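Local coordinates for protein putative surface-anchored fimbrial subunit (Corynebacterium diphtheriae, PDB 3HR6) that builds the shaft of the pili as the major pilin, a chain of tandem Ig-like modules stabilised by isopeptide and disulfide bonds, at residues F306-I311 with K361-G366; F328-C333 with T390-V395; D191-E196 with F256-T261. All coordinates share one frame; numbering follows the deposited sequence.

Interaction 1 (F306-I311 with K361-G366); sequences FGQITI and KAVLSG
Leu364 and Ile311 meet across two antiparallel strands that help form one sheet of the C-terminal Ig-like β-sandwich. The two residues lie diagonally to each other, since Leu364 pairs with Ile309 and Ile311 with Ala362, and all four side chains lie on the buried face. Ile311 bridges the diagonal with its long branch: CD1 is anti to CA (chi2 174°) and rests 4.1 Å from Leu364 CD1. Ile311 CD1 also lies 4.1 Å from Ala362 CB. Branched residues suit this face because Leu330, Phe328 and Leu394 of the opposing sheet pack against it.

Both pairs are of the hydrogen-bonded kind. Leu364 N donates to Ile309 O at 2.8 Å, and Ile309 N returns a bond of 2.9 Å to Leu364 O. Ile311 N reaches Ala362 O at 2.7 Å with an almost straight N-H...O angle of 178°.

Beyond Leu364 the link passes to side chains: Ser365 OG, in one of its two conformers, donates to Gln308 OE1 at 2.8 Å. Gly366 follows, with a positive phi (74°) that glycine adopts readily, and its N is hydrogen-bonded to Gln263 OE1. Its carbonyl group meets the rim of the Phe306 ring, with Gly366 O 3.6 Å from Phe306 CE2 and near the ring plane.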
ATOM      1  N   PHE A 306     -15.988   8.537  -5.772  1.00 12.03           N
ATOM      2  CA  PHE A 306     -16.814   8.380  -6.960  1.00 11.63           C
ATOM      3  C   PHE A 306     -18.232   8.747  -6.653  1.00 11.55           C
ATOM      4  O   PHE A 306     -18.688   8.715  -5.516  1.00 11.76           O
ATOM      5  CB  PHE A 306     -16.733   6.958  -7.520  1.00 12.16           C
ATOM      6  CG  PHE A 306     -15.482   6.712  -8.322  1.00 14.38           C
ATOM      7  CD1 PHE A 306     -14.236   6.638  -7.699  1.00 13.05           C
ATOM      8  CD2 PHE A 306     -15.539   6.626  -9.696  1.00 13.59           C
ATOM      9  CE1 PHE A 306     -13.080   6.444  -8.461  1.00 15.22           C
ATOM     10  CE2 PHE A 306     -14.390   6.415 -10.443  1.00 14.90           C
ATOM     11  CZ  PHE A 306     -13.163   6.348  -9.837  1.00 14.85           C
ATOM     12  N   GLY A 307     -18.936   9.115  -7.727  1.00 11.29           N
ATOM     13  CA  GLY A 307     -20.351   9.470  -7.603  1.00 11.75           C
ATOM     14  C   GLY A 307     -21.159   8.971  -8.775  1.00 12.28           C
ATOM     15  O   GLY A 307     -20.641   8.478  -9.766  1.00 11.70           O
ATOM     16  N   GLN A 308     -22.452   9.053  -8.615  1.00 10.44           N
ATOM     17  CA  GLN A 308     -23.407   8.479  -9.565  1.00 11.41           C
ATOM     18  C   GLN A 308     -24.651   9.370  -9.606  1.00 11.44           C
ATOM     19  O   GLN A 308     -25.177   9.739  -8.579  1.00 11.64           O
ATOM     20  CB  GLN A 308     -23.820   7.111  -9.034  1.00 13.08           C
ATOM     21  CG  GLN A 308     -24.892   6.424  -9.802  1.00 14.16           C
ATOM     22  CD  GLN A 308     -25.078   5.008  -9.325  1.00 14.60           C
ATOM     23  OE1 GLN A 308     -24.468   4.089  -9.886  1.00 15.32           O
ATOM     24  NE2 GLN A 308     -25.911   4.818  -8.291  1.00 16.02           N
ATOM     25  N   ILE A 309     -25.108   9.677 -10.813  1.00 11.64           N
ATOM     26  CA  ILE A 309     -26.274  10.526 -11.054  1.00 11.19           C
ATOM     27  C   ILE A 309     -27.364   9.613 -11.573  1.00 11.02           C
ATOM     28  O   ILE A 309     -27.143   8.849 -12.481  1.00 10.92           O
ATOM     29  CB  ILE A 309     -25.963  11.614 -12.087  1.00 11.77           C
ATOM     30  CG1 ILE A 309     -24.954  12.604 -11.509  1.00 12.33           C
ATOM     31  CG2 ILE A 309     -27.236  12.365 -12.464  1.00 12.32           C
ATOM     32  CD1 ILE A 309     -24.335  13.481 -12.569  1.00 13.48           C
ATOM     33  N   THR A 310     -28.537   9.684 -10.976  1.00  9.41           N
ATOM     34  CA  THR A 310     -29.711   8.940 -11.501  1.00 11.19           C
ATOM     35  C   THR A 310     -30.761   9.912 -12.000  1.00 11.18           C
ATOM     36  O   THR A 310     -31.262  10.746 -11.242  1.00 11.64           O
ATOM     37  CB  THR A 310     -30.313   7.942 -10.492  1.00 11.00           C
ATOM     38  OG1 THR A 310     -29.308   6.988 -10.116  1.00 11.55           O
ATOM     39  CG2 THR A 310     -31.472   7.186 -11.110  1.00 13.32           C
ATOM     40  N   ILE A 311     -31.122   9.795 -13.279  1.00  9.67           N
ATOM     41  CA  ILE A 311     -32.131  10.638 -13.892  1.00 10.77           C
ATOM     42  C   ILE A 311     -33.427   9.861 -13.761  1.00 10.42           C
ATOM     43  O   ILE A 311     -33.431   8.657 -14.033  1.00 11.34           O
ATOM     44  CB  ILE A 311     -31.804  10.929 -15.409  1.00 10.11           C
ATOM     45  CG1 ILE A 311     -30.493  11.698 -15.570  1.00 11.48           C
ATOM     46  CG2 ILE A 311     -32.942  11.736 -16.079  1.00 11.70           C
ATOM     47  CD1 ILE A 311     -30.064  11.870 -17.040  1.00 15.60           C
ATOM     48  N   LYS A 361     -35.628   5.809 -16.050  1.00 10.59           N
ATOM     49  CA  LYS A 361     -34.315   5.907 -15.430  1.00 11.71           C
ATOM     50  C   LYS A 361     -33.181   5.969 -16.437  1.00 11.44           C
ATOM     51  O   LYS A 361     -33.187   5.278 -17.461  1.00 10.19           O
ATOM     52  CB  LYS A 361     -34.060   4.751 -14.460  1.00 12.72           C
ATOM     53  CG  LYS A 361     -35.089   4.611 -13.355  1.00 17.63           C
ATOM     54  CD  LYS A 361     -34.801   5.538 -12.178  1.00 22.31           C
ATOM     55  CE  LYS A 361     -35.891   5.478 -11.117  1.00 26.55           C
ATOM     56  NZ  LYS A 361     -36.116   4.139 -10.514  1.00 28.90           N
ATOM     57  N   ALA A 362     -32.192   6.787 -16.098  1.00 11.88           N
ATOM     58  CA  ALA A 362     -30.885   6.744 -16.716  1.00 12.20           C
ATOM     59  C   ALA A 362     -29.858   6.924 -15.602  1.00 12.97           C
ATOM     60  O   ALA A 362     -29.964   7.864 -14.834  1.00 14.76           O
ATOM     61  CB  ALA A 362     -30.731   7.844 -17.746  1.00 12.74           C
ATOM     62  N   VAL A 363     -28.916   6.000 -15.532  1.00 13.36           N
ATOM     63  CA  VAL A 363     -27.893   5.996 -14.494  1.00 12.52           C
ATOM     64  C   VAL A 363     -26.531   6.365 -15.094  1.00 13.39           C
ATOM     65  O   VAL A 363     -26.078   5.727 -16.042  1.00 13.77           O
ATOM     66  CB  VAL A 363     -27.852   4.650 -13.737  1.00 11.89           C
ATOM     67  CG1 VAL A 363     -26.891   4.784 -12.537  1.00 13.03           C
ATOM     68  CG2 VAL A 363     -29.257   4.260 -13.209  1.00 12.95           C
ATOM     69  N   LEU A 364     -25.904   7.414 -14.562  1.00 11.85           N
ATOM     70  CA  LEU A 364     -24.578   7.888 -14.974  1.00 11.02           C
ATOM     71  C   LEU A 364     -23.647   7.513 -13.809  1.00 11.73           C
ATOM     72  O   LEU A 364     -23.598   8.213 -12.798  1.00 14.17           O
ATOM     73  CB  LEU A 364     -24.615   9.379 -15.224  1.00 12.72           C
ATOM     74  CG  LEU A 364     -25.302   9.817 -16.514  1.00 11.62           C
ATOM     75  CD1 LEU A 364     -26.769   9.514 -16.497  1.00 13.52           C
ATOM     76  CD2 LEU A 364     -25.083  11.298 -16.649  1.00 13.01           C
ATOM     77  N   SER A 365     -22.985   6.383 -13.937  1.00 11.27           N
ATOM     78  CA  SER A 365     -22.181   5.803 -12.856  0.50 11.77           C
ATOM     79  C   SER A 365     -20.702   5.993 -13.103  1.00 11.96           C
ATOM     80  O   SER A 365     -20.264   6.190 -14.238  1.00 13.20           O
ATOM     81  CB  SER A 365     -22.422   4.287 -12.713  0.50 11.65           C
ATOM     82  OG  SER A 365     -23.794   3.941 -12.646  0.50 11.57           O
ATOM     83  N   GLY A 366     -19.925   5.889 -12.034  1.00 11.57           N
ATOM     84  CA  GLY A 366     -18.488   5.903 -12.151  1.00 11.73           C
ATOM     85  C   GLY A 366     -17.789   7.199 -12.444  1.00 11.70           C
ATOM     86  O   GLY A 366     -16.684   7.246 -13.054  1.00 12.23           O
TER

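Interaction 2 (F328-C333 with T390-V395); sequences FQLHRC and TEFCLV
Arg332 sets one nitrogen of its guanidinium on the ring of Phe392. NH1 stands 3.3 Å above the ring plane, over its centre, and Arg332 CZ lies 4.5 Å from the ring centroid, close to the normal. The two planes are 85° apart, so this is a cation-pi contact over the ring face in which the guanidinium stands upright on the ring and presents its NH1 edge. Arginine is long enough to fold back here: bends at chi2 and chi3 return the chain to Phe392, although its CB points away from the other strand. Lys388 O accepts from Arg332 NE and helps fix the group, one face of which rests on Glu391 C. Trp385 meets the Phe392 ring edge-to-face.

The strands are an antiparallel pair in the second sheet of the C-terminal Ig-like sandwich, ending in a classic β bulge where Thr390 and Glu391 both face Cys333. Cys333 O takes the amide of Thr390 at 2.8 Å and, weakly, that of Glu391.

A disulfide joins Cys333 SG to Cys393 SG (2.1 Å) diagonally, as Cys393 pairs with His331. Cys393 SG sits between its own backbone N and carbonyl carbon (chi1 53°), which turns it to the partner sulfur.

Farther along the same face His331 CD2 touches Val395 CG2 at 3.6 Å, while His331 ND1 bonds to Asp343, so the imidazole combines an apolar and a polar role. On the other, core-lining face, Leu330 CD1 lies 3.8 Å from Leu394 CD2.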
ATOM      1  N   PHE A 328     -29.527  12.563 -22.743  1.00 12.57           N
ATOM      2  CA  PHE A 328     -28.774  13.579 -22.022  1.00 12.52           C
ATOM      3  C   PHE A 328     -27.293  13.346 -22.193  1.00 12.32           C
ATOM      4  O   PHE A 328     -26.819  12.195 -22.406  1.00 12.04           O
ATOM      5  CB  PHE A 328     -29.099  13.576 -20.521  1.00 11.93           C
ATOM      6  CG  PHE A 328     -30.541  13.834 -20.226  1.00 11.15           C
ATOM      7  CD1 PHE A 328     -30.992  15.132 -19.924  1.00 11.90           C
ATOM      8  CD2 PHE A 328     -31.466  12.809 -20.291  1.00 11.32           C
ATOM      9  CE1 PHE A 328     -32.318  15.386 -19.688  1.00 13.36           C
ATOM     10  CE2 PHE A 328     -32.802  13.049 -20.061  1.00 13.53           C
ATOM     11  CZ  PHE A 328     -33.247  14.340 -19.737  1.00 12.79           C
ATOM     12  N   GLN A 329     -26.579  14.462 -22.179  1.00 11.98           N
ATOM     13  CA  GLN A 329     -25.148  14.436 -22.015  1.00 12.73           C
ATOM     14  C   GLN A 329     -24.775  15.154 -20.729  1.00 12.15           C
ATOM     15  O   GLN A 329     -25.444  16.109 -20.260  1.00 10.98           O
ATOM     16  CB  GLN A 329     -24.445  14.988 -23.249  1.00 12.61           C
ATOM     17  CG  GLN A 329     -24.734  14.217 -24.490  1.00 14.49           C
ATOM     18  CD  GLN A 329     -23.886  14.686 -25.647  1.00 14.11           C
ATOM     19  OE1 GLN A 329     -24.042  15.818 -26.110  1.00 15.88           O
ATOM     20  NE2 GLN A 329     -23.036  13.805 -26.155  1.00 16.23           N
ATOM     21  N   LEU A 330     -23.700  14.663 -20.131  1.00 11.16           N
ATOM     22  CA  LEU A 330     -23.175  15.242 -18.893  1.00 11.25           C
ATOM     23  C   LEU A 330     -22.054  16.238 -19.218  1.00 11.90           C
ATOM     24  O   LEU A 330     -21.200  15.979 -20.044  1.00 12.28           O
ATOM     25  CB  LEU A 330     -22.701  14.140 -17.956  1.00 11.10           C
ATOM     26  CG  LEU A 330     -22.212  14.569 -16.553  1.00 11.90           C
ATOM     27  CD1 LEU A 330     -23.357  15.130 -15.724  1.00 14.23           C
ATOM     28  CD2 LEU A 330     -21.531  13.363 -15.853  1.00 11.69           C
ATOM     29  N   HIS A 331     -22.100  17.381 -18.549  1.00 11.54           N
ATOM     30  CA  HIS A 331     -21.246  18.516 -18.817  1.00 11.05           C
ATOM     31  C   HIS A 331     -20.849  19.152 -17.508  1.00 11.03           C
ATOM     32  O   HIS A 331     -21.323  18.764 -16.450  1.00 12.48           O
ATOM     33  CB  HIS A 331     -21.998  19.553 -19.638  1.00 10.87           C
ATOM     34  CG  HIS A 331     -22.069  19.240 -21.101  1.00 11.08           C
ATOM     35  ND1 HIS A 331     -21.003  19.449 -21.951  1.00 11.00           N
ATOM     36  CD2 HIS A 331     -23.081  18.774 -21.870  1.00 14.02           C
ATOM     37  CE1 HIS A 331     -21.361  19.140 -23.186  1.00 13.09           C
ATOM     38  NE2 HIS A 331     -22.616  18.718 -23.166  1.00 13.21           N
ATOM     39  N   ARG A 332     -19.968  20.134 -17.595  1.00 11.61           N
ATOM     40  CA  ARG A 332     -19.614  21.023 -16.523  1.00 11.87           C
ATOM     41  C   ARG A 332     -20.157  22.421 -16.854  1.00 12.58           C
ATOM     42  O   ARG A 332     -20.175  22.823 -18.028  1.00 12.00           O
ATOM     43  CB  ARG A 332     -18.103  21.112 -16.344  1.00 12.49           C
ATOM     44  CG  ARG A 332     -17.443  19.790 -15.951  1.00 12.31           C
ATOM     45  CD  ARG A 332     -17.784  19.427 -14.537  1.00 13.11           C
ATOM     46  NE  ARG A 332     -17.248  20.357 -13.559  1.00 11.07           N
ATOM     47  CZ  ARG A 332     -17.358  20.268 -12.233  1.00 11.91           C
ATOM     48  NH1 ARG A 332     -18.015  19.240 -11.686  1.00 12.22           N
ATOM     49  NH2 ARG A 332     -16.810  21.222 -11.466  1.00 13.62           N
ATOM     50  N   CYS A 333     -20.637  23.107 -15.817  1.00 12.66           N
ATOM     51  CA  CYS A 333     -21.246  24.421 -15.932  0.60 12.66           C
ATOM     52  C   CYS A 333     -20.531  25.413 -14.998  1.00 13.18           C
ATOM     53  O   CYS A 333     -19.945  25.009 -13.978  1.00 13.25           O
ATOM     54  CB  CYS A 333     -22.753  24.307 -15.599  0.60 13.08           C
ATOM     55  SG  CYS A 333     -23.816  23.730 -16.949  0.60 11.34           S
ATOM     56  N   THR A 390     -18.055  24.952 -11.933  1.00 14.52           N
ATOM     57  CA  THR A 390     -18.337  24.758 -10.535  1.00 14.32           C
ATOM     58  C   THR A 390     -19.249  23.586 -10.255  1.00 13.29           C
ATOM     59  O   THR A 390     -19.294  23.139  -9.135  1.00 12.05           O
ATOM     60  CB  THR A 390     -19.003  25.997  -9.895  1.00 14.33           C
ATOM     61  OG1 THR A 390     -20.269  26.270 -10.512  1.00 15.71           O
ATOM     62  CG2 THR A 390     -18.098  27.220 -10.001  1.00 15.45           C
ATOM     63  N   GLU A 391     -19.980  23.102 -11.248  1.00 13.29           N
ATOM     64  CA  GLU A 391     -20.880  21.969 -11.035  1.00 13.29           C
ATOM     65  C   GLU A 391     -21.004  21.151 -12.296  1.00 13.47           C
ATOM     66  O   GLU A 391     -20.734  21.627 -13.398  1.00 14.34           O
ATOM     67  CB  GLU A 391     -22.318  22.433 -10.640  1.00 13.36           C
ATOM     68  CG  GLU A 391     -22.445  23.375  -9.454  1.00 15.60           C
ATOM     69  CD  GLU A 391     -22.136  22.782  -8.073  1.00 19.14           C
ATOM     70  OE1 GLU A 391     -21.930  21.550  -7.912  1.00 18.41           O
ATOM     71  OE2 GLU A 391     -22.098  23.605  -7.117  1.00 19.15           O
ATOM     72  N   PHE A 392     -21.502  19.932 -12.127  1.00 12.88           N
ATOM     73  CA  PHE A 392     -21.994  19.159 -13.232  1.00 12.11           C
ATOM     74  C   PHE A 392     -23.363  19.663 -13.686  1.00 13.01           C
ATOM     75  O   PHE A 392     -24.144  20.298 -12.926  1.00 12.71           O
ATOM     76  CB  PHE A 392     -22.109  17.674 -12.867  1.00 12.98           C
ATOM     77  CG  PHE A 392     -20.806  17.000 -12.585  1.00 10.58           C
ATOM     78  CD1 PHE A 392     -19.961  16.575 -13.617  1.00 13.30           C
ATOM     79  CD2 PHE A 392     -20.390  16.789 -11.272  1.00 14.32           C
ATOM     80  CE1 PHE A 392     -18.756  15.967 -13.348  1.00 13.42           C
ATOM     81  CE2 PHE A 392     -19.191  16.183 -10.997  1.00 14.07           C
ATOM     82  CZ  PHE A 392     -18.360  15.760 -12.027  1.00 14.39           C
ATOM     83  N   CYS A 393     -23.646  19.396 -14.946  1.00 13.33           N
ATOM     84  CA  CYS A 393     -24.990  19.687 -15.457  1.00 13.40           C
ATOM     85  C   CYS A 393     -25.341  18.771 -16.579  1.00 13.58           C
ATOM     86  O   CYS A 393     -24.487  18.219 -17.232  1.00 14.12           O
ATOM     87  CB  CYS A 393     -25.129  21.151 -15.860  1.00 13.62           C
ATOM     88  SG  CYS A 393     -23.789  21.639 -17.012  1.00 17.48           S
ATOM     89  N   LEU A 394     -26.634  18.594 -16.795  1.00 12.37           N
ATOM     90  CA  LEU A 394     -27.102  17.726 -17.858  1.00 12.02           C
ATOM     91  C   LEU A 394     -27.716  18.559 -18.967  1.00 12.81           C
ATOM     92  O   LEU A 394     -28.461  19.504 -18.700  1.00 13.21           O
ATOM     93  CB  LEU A 394     -28.164  16.794 -17.306  1.00 11.23           C
ATOM     94  CG  LEU A 394     -27.699  15.721 -16.310  1.00 11.90           C
ATOM     95  CD1 LEU A 394     -28.959  15.132 -15.527  1.00 11.77           C
ATOM     96  CD2 LEU A 394     -26.886  14.629 -17.018  1.00 16.10           C
ATOM     97  N   VAL A 395     -27.412  18.184 -20.198  1.00 12.51           N
ATOM     98  CA  VAL A 395     -28.034  18.818 -21.364  1.00 11.75           C
ATOM     99  C   VAL A 395     -28.879  17.767 -22.051  1.00 13.24           C
ATOM    100  O   VAL A 395     -28.396  16.685 -22.428  1.00 13.35           O
ATOM    101  CB  VAL A 395     -26.981  19.371 -22.351  1.00 10.68           C
ATOM    102  CG1 VAL A 395     -27.656  19.782 -23.703  1.00 10.65           C
ATOM    103  CG2 VAL A 395     -26.216  20.526 -21.744  1.00 11.44           C
TER

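Interaction 3 (D191-E196 with F256-T261); sequences DKLPAE and FEAPVT
Leu193 and Phe256 lie alongside each other, pointing opposite ways, inside the β-sandwich of the Cna-B-like, Ig-like middle module. Strand 187-192, which runs into Leu193, and strand 251-259, which carries Phe256, belong to different sheets, so the side chains span the gap between layers while the backbones stay well apart. Leu193 CG lies 4.0 Å from Phe256 CE1, and Leu193 CD2 is equally close, at 4.0 Å, to Ala258 CB. The large ring and the branched leucine bridge the layers, whereas alanine meets the leucine methyl with a single carbon. Asp191 has CG anti to its backbone N (chi1 -172°), which directs the carboxylate into the sandwich. The carboxylate plane stands 86° to the Phe256 ring, and Asp191 OD2 meets the ring at its edge, in plane, 3.6 Å from Phe256 CZ.

Where the segments leave their strands the backbones converge and a polar link replaces the apolar one. Thr261 N donates to Glu196 O at 2.8 Å, with an N-H...O angle of 168°. A water also lies here, donating to Ala195 O (2.9 Å).

The next shell positions these groups. Leu232 of strand 229-236 packs on both Leu193 and Phe256, and Arg229 bonds to the carbonyl of Leu193. Beside Thr261, Val260 packs on Leu197 and Val167; the Val260 side chain is about 9 Å from the bound calcium ion. Asn271 lies near the Asp191 carboxylate, a grouping with Lys149 that is consistent with the lysine, asparagine and acid of an intramolecular isopeptide site. Lys149 NZ is hydrogen-bonded to Asp191 OD2.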
ATOM      1  N   ASP A 191       1.815  -3.919  -4.357  1.00 13.17           N
ATOM      2  CA  ASP A 191       0.579  -3.117  -4.324  1.00 13.29           C
ATOM      3  C   ASP A 191      -0.540  -4.008  -4.759  1.00 13.47           C
ATOM      4  O   ASP A 191      -0.530  -4.509  -5.890  1.00 12.34           O
ATOM      5  CB  ASP A 191       0.741  -1.891  -5.245  1.00 12.74           C
ATOM      6  CG  ASP A 191      -0.407  -0.900  -5.129  1.00 13.07           C
ATOM      7  OD1 ASP A 191      -1.578  -1.357  -4.958  1.00 15.36           O
ATOM      8  OD2 ASP A 191      -0.125   0.292  -5.184  1.00 14.45           O
ATOM      9  N   LYS A 192      -1.497  -4.264  -3.862  1.00 13.90           N
ATOM     10  CA  LYS A 192      -2.657  -5.078  -4.202  1.00 14.73           C
ATOM     11  C   LYS A 192      -3.696  -4.088  -4.653  1.00 14.64           C
ATOM     12  O   LYS A 192      -4.308  -3.387  -3.826  1.00 14.32           O
ATOM     13  CB  LYS A 192      -3.155  -5.926  -3.017  1.00 15.09           C
ATOM     14  CG  LYS A 192      -4.259  -6.925  -3.333  1.00 19.21           C
ATOM     15  CD  LYS A 192      -4.531  -7.734  -2.025  1.00 22.07           C
ATOM     16  CE  LYS A 192      -5.468  -8.876  -2.193  1.00 24.67           C
ATOM     17  NZ  LYS A 192      -5.647  -9.513  -0.871  1.00 23.42           N
ATOM     18  N   LEU A 193      -3.826  -3.969  -5.963  1.00 13.66           N
ATOM     19  CA  LEU A 193      -4.692  -2.982  -6.542  1.00 13.88           C
ATOM     20  C   LEU A 193      -6.121  -3.208  -6.043  1.00 13.15           C
ATOM     21  O   LEU A 193      -6.532  -4.336  -5.878  1.00 13.70           O
ATOM     22  CB  LEU A 193      -4.672  -3.051  -8.063  1.00 13.55           C
ATOM     23  CG  LEU A 193      -3.467  -2.423  -8.822  1.00 16.24           C
ATOM     24  CD1 LEU A 193      -2.153  -3.071  -8.457  1.00 16.73           C
ATOM     25  CD2 LEU A 193      -3.685  -2.506 -10.317  1.00 15.53           C
ATOM     26  N   PRO A 194      -6.875  -2.106  -5.903  1.00 13.85           N
ATOM     27  CA  PRO A 194      -8.297  -2.340  -5.633  1.00 13.98           C
ATOM     28  C   PRO A 194      -8.993  -3.128  -6.743  1.00 12.86           C
ATOM     29  O   PRO A 194      -8.584  -3.087  -7.904  1.00 13.36           O
ATOM     30  CB  PRO A 194      -8.877  -0.926  -5.509  1.00 14.74           C
ATOM     31  CG  PRO A 194      -7.974  -0.049  -6.234  1.00 14.92           C
ATOM     32  CD  PRO A 194      -6.570  -0.703  -6.193  1.00 14.98           C
ATOM     33  N   ALA A 195     -10.070  -3.833  -6.413  1.00 12.89           N
ATOM     34  CA  ALA A 195     -10.729  -4.692  -7.379  1.00 12.18           C
ATOM     35  C   ALA A 195     -11.324  -4.000  -8.569  1.00 11.34           C
ATOM     36  O   ALA A 195     -11.525  -4.633  -9.574  1.00 12.56           O
ATOM     37  CB  ALA A 195     -11.817  -5.527  -6.711  1.00 12.73           C
ATOM     38  N   GLU A 196     -11.589  -2.704  -8.474  1.00 11.83           N
ATOM     39  CA  GLU A 196     -12.173  -1.970  -9.551  1.00 12.97           C
ATOM     40  C   GLU A 196     -11.178  -1.664 -10.689  1.00 13.54           C
ATOM     41  O   GLU A 196     -11.570  -1.097 -11.715  1.00 13.87           O
ATOM     42  CB  GLU A 196     -12.785  -0.701  -9.001  1.00 13.69           C
ATOM     43  CG  GLU A 196     -13.902  -1.015  -7.990  1.00 14.59           C
ATOM     44  CD  GLU A 196     -13.447  -1.084  -6.522  1.00 15.49           C
ATOM     45  OE1 GLU A 196     -12.275  -0.891  -6.235  1.00 14.91           O
ATOM     46  OE2 GLU A 196     -14.291  -1.321  -5.595  1.00 17.08           O
ATOM     47  N   PHE A 256       2.789   3.375 -12.010  1.00 11.74           N
ATOM     48  CA  PHE A 256       2.062   2.542 -12.946  1.00 11.99           C
ATOM     49  C   PHE A 256       0.683   3.104 -13.244  1.00 12.41           C
ATOM     50  O   PHE A 256       0.136   3.891 -12.469  1.00 12.43           O
ATOM     51  CB  PHE A 256       1.973   1.105 -12.400  1.00 12.25           C
ATOM     52  CG  PHE A 256       1.161   0.956 -11.148  1.00 13.84           C
ATOM     53  CD1 PHE A 256      -0.162   0.569 -11.182  1.00 15.29           C
ATOM     54  CD2 PHE A 256       1.754   1.186  -9.891  1.00 14.49           C
ATOM     55  CE1 PHE A 256      -0.887   0.431  -9.983  1.00 13.32           C
ATOM     56  CE2 PHE A 256       1.023   1.066  -8.701  1.00 14.68           C
ATOM     57  CZ  PHE A 256      -0.280   0.657  -8.756  1.00 16.73           C
ATOM     58  N   GLU A 257       0.151   2.654 -14.376  1.00 12.95           N
ATOM     59  CA  GLU A 257      -1.208   2.964 -14.773  1.00 13.19           C
ATOM     60  C   GLU A 257      -2.058   1.681 -14.762  1.00 13.35           C
ATOM     61  O   GLU A 257      -1.551   0.581 -14.976  1.00 13.44           O
ATOM     62  CB  GLU A 257      -1.263   3.595 -16.152  1.00 12.62           C
ATOM     63  CG  GLU A 257      -0.631   4.946 -16.249  1.00 14.66           C
ATOM     64  CD  GLU A 257      -0.915   5.639 -17.579  1.00 16.07           C
ATOM     65  OE1 GLU A 257      -1.940   5.317 -18.215  1.00 21.24           O
ATOM     66  OE2 GLU A 257      -0.116   6.507 -17.985  1.00 17.88           O
ATOM     67  N   ALA A 258      -3.341   1.851 -14.476  1.00 13.48           N
ATOM     68  CA  ALA A 258      -4.287   0.752 -14.641  1.00 13.14           C
ATOM     69  C   ALA A 258      -5.649   1.282 -15.038  1.00 12.56           C
ATOM     70  O   ALA A 258      -5.998   2.402 -14.676  1.00 14.88           O
ATOM     71  CB  ALA A 258      -4.400  -0.031 -13.354  1.00 14.88           C
ATOM     72  N   PRO A 259      -6.426   0.457 -15.756  1.00 14.06           N
ATOM     73  CA  PRO A 259      -7.764   0.906 -16.146  1.00 13.46           C
ATOM     74  C   PRO A 259      -8.771   0.885 -14.997  1.00 12.48           C
ATOM     75  O   PRO A 259      -8.844  -0.065 -14.210  1.00 13.15           O
ATOM     76  CB  PRO A 259      -8.141  -0.046 -17.275  1.00 12.71           C
ATOM     77  CG  PRO A 259      -7.337  -1.193 -17.139  1.00 14.94           C
ATOM     78  CD  PRO A 259      -6.042  -0.770 -16.450  1.00 13.92           C
ATOM     79  N   VAL A 260      -9.529   1.956 -14.884  1.00 12.03           N
ATOM     80  CA  VAL A 260     -10.627   1.972 -13.916  1.00 11.15           C
ATOM     81  C   VAL A 260     -11.802   1.291 -14.612  1.00 11.12           C
ATOM     82  O   VAL A 260     -12.375   1.874 -15.516  1.00 10.59           O
ATOM     83  CB  VAL A 260     -10.977   3.407 -13.439  1.00 10.64           C
ATOM     84  CG1 VAL A 260     -12.103   3.384 -12.446  1.00 11.31           C
ATOM     85  CG2 VAL A 260      -9.768   4.095 -12.784  1.00 11.73           C
ATOM     86  N   THR A 261     -12.205   0.102 -14.172  1.00 12.33           N
ATOM     87  CA  THR A 261     -13.141  -0.696 -14.964  1.00 12.49           C
ATOM     88  C   THR A 261     -14.550  -0.672 -14.435  1.00 12.41           C
ATOM     89  O   THR A 261     -15.488  -0.994 -15.178  1.00 12.37           O
ATOM     90  CB  THR A 261     -12.732  -2.175 -15.116  1.00 14.18           C
ATOM     91  OG1 THR A 261     -12.964  -2.878 -13.885  1.00 15.96           O
ATOM     92  CG2 THR A 261     -11.274  -2.302 -15.476  1.00 16.30           C
TER
HETATM   93  O   HOH W   1     -11.548  -4.358 -12.480  1.00 23.03           O

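Overall arrangement
Interactions 1 and 2 share one hydrophobic core: each supplies a strand pair to one of the two facing sheets of the C-terminal sandwich, and they interlock directly, with Ile309 CD1 3.7 Å from Leu330 CD1. Their segments alternate along the chain. Both rest on antiparallel backbone hydrogen bonds, with a bulge at the end of interaction 2, which is more buried and adds a covalent and a cation-pi link; interaction 1 has a partly exposed outer face with Gln308, Thr310 and Val363. Interaction 3, in the preceding module, is a buried contact between sheets, built mostly of side chains. Phe306 and Val260 join it to interaction 1, and strands 187-192 and 302-315 reach one sheet through 268-276.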